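Local coordinates for protein glycerophosphoryl diester phosphodiesterase (Agrobacterium tumefaciens str. C58, PDB 3KS5) that belongs to the glycerophosphoryl diester phosphodiesterase family of TIM-barrel proteins and binds a metal ion among acidic side chains, at residues Phe36-Thr41 with Phe102-Lys107. Residues are numbered along the deposited sequence; the frame is centred on the assembly and turned at random.
Sequences FDLHPT and FRCEIK. With FE (Fe (III) ion), chain C; ACT (acetate ion), chain D.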
loop_
_atom_site.group_PDB
_atom_site.type_symbol
_atom_site.label_atom_id
_atom_site.label_comp_id
_atom_site.label_asym_id
_atom_site.label_seq_id
_atom_site.Cartn_x
_atom_site.Cartn_y
_atom_site.Cartn_z
ATOM N N PHE A 36 -1.558 2.862 1.360
ATOM C CA PHE A 36 -2.049 2.850 2.713
ATOM C C PHE A 36 -2.675 1.501 3.058
ATOM O O PHE A 36 -2.988 0.712 2.177
ATOM C CB PHE A 36 -3.077 3.970 2.920
ATOM C CG PHE A 36 -4.245 3.907 1.960
ATOM C CD1 PHE A 36 -4.147 4.468 0.693
ATOM C CD2 PHE A 36 -5.444 3.327 2.342
ATOM C CE1 PHE A 36 -5.210 4.382 -0.208
ATOM C CE2 PHE A 36 -6.519 3.252 1.449
ATOM C CZ PHE A 36 -6.399 3.779 0.179
ATOM N N ASP A 37 -2.910 1.304 4.350
ATOM C CA ASP A 37 -3.391 0.063 4.932
ATOM C C ASP A 37 -4.698 0.384 5.623
ATOM O O ASP A 37 -4.872 1.515 6.060
ATOM C CB ASP A 37 -2.341 -0.428 5.941
ATOM C CG ASP A 37 -0.906 -0.373 5.379
ATOM O OD1 ASP A 37 -0.543 -1.242 4.568
ATOM O OD2 ASP A 37 -0.113 0.544 5.735
ATOM N N LEU A 38 -5.622 -0.589 5.703
ATOM C CA LEU A 38 -6.921 -0.401 6.372
ATOM C C LEU A 38 -7.251 -1.511 7.340
ATOM O O LEU A 38 -6.860 -2.655 7.117
ATOM C CB LEU A 38 -8.071 -0.298 5.340
ATOM C CG LEU A 38 -7.969 0.816 4.287
ATOM C CD1 LEU A 38 -8.934 0.549 3.082
ATOM C CD2 LEU A 38 -8.181 2.243 4.934
ATOM N N HIS A 39 -7.975 -1.164 8.406
ATOM C CA HIS A 39 -8.455 -2.099 9.433
ATOM C C HIS A 39 -9.838 -1.661 9.844
ATOM O O HIS A 39 -10.121 -0.471 9.804
ATOM C CB HIS A 39 -7.571 -2.091 10.693
ATOM C CG HIS A 39 -6.144 -2.356 10.402
ATOM N ND1 HIS A 39 -5.584 -3.608 10.504
ATOM C CD2 HIS A 39 -5.183 -1.546 9.905
ATOM C CE1 HIS A 39 -4.328 -3.550 10.098
ATOM N NE2 HIS A 39 -4.057 -2.306 9.742
ATOM N N PRO A 40 -10.710 -2.609 10.223
ATOM C CA PRO A 40 -12.027 -2.252 10.730
ATOM C C PRO A 40 -12.018 -1.971 12.227
ATOM O O PRO A 40 -11.177 -2.518 12.934
ATOM C CB PRO A 40 -12.842 -3.530 10.499
ATOM C CG PRO A 40 -11.858 -4.625 10.689
ATOM C CD PRO A 40 -10.534 -4.076 10.160
ATOM N N THR A 41 -12.973 -1.173 12.703
ATOM C CA THR A 41 -13.179 -0.971 14.138
ATOM C C THR A 41 -14.319 -1.863 14.543
ATOM O O THR A 41 -15.082 -2.305 13.685
ATOM C CB THR A 41 -13.578 0.465 14.480
ATOM O OG1 THR A 41 -14.941 0.683 14.083
ATOM C CG2 THR A 41 -12.644 1.485 13.783
ATOM N N PHE A 102 -5.387 5.695 -5.525
ATOM C CA PHE A 102 -5.184 4.801 -4.385
ATOM C C PHE A 102 -4.472 3.455 -4.698
ATOM O O PHE A 102 -4.690 2.830 -5.759
ATOM C CB PHE A 102 -6.508 4.461 -3.702
ATOM C CG PHE A 102 -7.137 5.580 -2.909
ATOM C CD1 PHE A 102 -6.513 6.796 -2.670
ATOM C CD2 PHE A 102 -8.363 5.358 -2.318
ATOM C CE1 PHE A 102 -7.133 7.763 -1.883
ATOM C CE2 PHE A 102 -8.966 6.310 -1.528
ATOM C CZ PHE A 102 -8.355 7.520 -1.318
ATOM N N ARG A 103 -3.588 3.062 -3.756
ATOM C CA ARG A 103 -3.010 1.718 -3.662
ATOM C C ARG A 103 -3.279 1.263 -2.233
ATOM O O ARG A 103 -2.580 1.659 -1.300
ATOM C CB ARG A 103 -1.536 1.716 -3.973
ATOM C CG ARG A 103 -0.871 0.410 -3.668
ATOM C CD ARG A 103 0.577 0.487 -4.003
ATOM N NE ARG A 103 1.291 -0.667 -3.478
ATOM C CZ ARG A 103 2.379 -1.206 -4.018
ATOM N NH1 ARG A 103 2.873 -0.779 -5.166
ATOM N NH2 ARG A 103 2.957 -2.241 -3.400
ATOM N N CYS A 104 -4.318 0.456 -2.084
ATOM C CA CYS A 104 -4.868 0.044 -0.814
ATOM C C CYS A 104 -4.252 -1.303 -0.448
ATOM O O CYS A 104 -4.095 -2.133 -1.350
ATOM C CB CYS A 104 -6.376 -0.084 -1.005
ATOM S SG CYS A 104 -7.398 -0.584 0.356
ATOM N N GLU A 105 -3.876 -1.519 0.827
ATOM C CA GLU A 105 -3.459 -2.860 1.293
ATOM C C GLU A 105 -4.436 -3.467 2.289
ATOM O O GLU A 105 -4.805 -2.827 3.294
ATOM C CB GLU A 105 -2.067 -2.890 1.926
ATOM C CG GLU A 105 -1.590 -4.345 2.166
ATOM C CD GLU A 105 -0.190 -4.475 2.705
ATOM O OE1 GLU A 105 0.629 -3.549 2.561
ATOM O OE2 GLU A 105 0.116 -5.555 3.227
ATOM N N ILE A 106 -4.841 -4.711 2.008
ATOM C CA ILE A 106 -5.702 -5.483 2.897
ATOM C C ILE A 106 -4.760 -6.258 3.841
ATOM O O ILE A 106 -4.102 -7.226 3.440
ATOM C CB ILE A 106 -6.667 -6.424 2.125
ATOM C CG1 ILE A 106 -7.440 -5.675 1.025
ATOM C CG2 ILE A 106 -7.711 -7.019 3.056
ATOM C CD1 ILE A 106 -8.317 -4.510 1.551
ATOM N N LYS A 107 -4.664 -5.779 5.079
ATOM C CA LYS A 107 -3.784 -6.344 6.102
ATOM C C LYS A 107 -4.610 -7.252 6.988
ATOM O O LYS A 107 -5.800 -6.993 7.202
ATOM C CB LYS A 107 -3.192 -5.239 7.008
ATOM C CG LYS A 107 -2.053 -4.386 6.453
ATOM C CD LYS A 107 -0.755 -5.129 6.358
ATOM C CE LYS A 107 0.419 -4.195 6.045
ATOM N NZ LYS A 107 1.616 -4.882 5.464
HETATM FE FE FE C . 1.312 -1.420 3.323
HETATM C C ACT D . 4.214 -2.668 4.618
HETATM O O ACT D . 4.845 -1.592 4.770
HETATM O OXT ACT D . 2.989 -2.686 4.952
HETATM C CH3 ACT D . 4.984 -3.846 4.067
HETATM O O HOH W 1 1.834 0.753 4.337
#
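Phe-36 and Asp-37 pair with Cys-104 and Glu-105 on neighbouring parallel strands of the TIM barrel, one couple on each sheet face. The Phe-36, Cys-104 face is tightly packed. With CG wedged between the backbone N and carbonyl carbon (chi1 57°), the Phe-36 ring turns its edge to the face of Phe-102 in a T-shaped stack, CZ 3.5 Å from Phe-102 CD2. Cys-104 CA lies over a face of the Phe-36 ring; its SG touches Leu-38 CD1. Helix 118-128 covers Leu-38 and Phe-102. Backbone pairing is firm from Glu-105 N to Phe-36 O, 2.8 Å, but weak from Leu-38 N to Glu-105 O.

The Asp-37, Glu-105 face, turned to the barrel interior, is polar and holds iron, water and an acetate probably from the crystallisation liquor. These side chains run side by side, carboxylate planes 69° apart. Asp-37 OD1 binds the iron at 2.2 Å, alongside Glu-35; the cation probably offsets repulsion between Asp-37 OD1 and Glu-105 OE1, 3.3 Å apart. Lys-107 CB packs on the His-39 ring, hydrogen-bonded through ND1 to Tyr-115 OH and NE2 to His-50 O. Lys-107 NZ hydrogen-bonds acetate OXT and salt-bridges Glu-105 OE2 from above the carboxylate plane, while Glu-105 OE1 binds the iron at 2.4 Å.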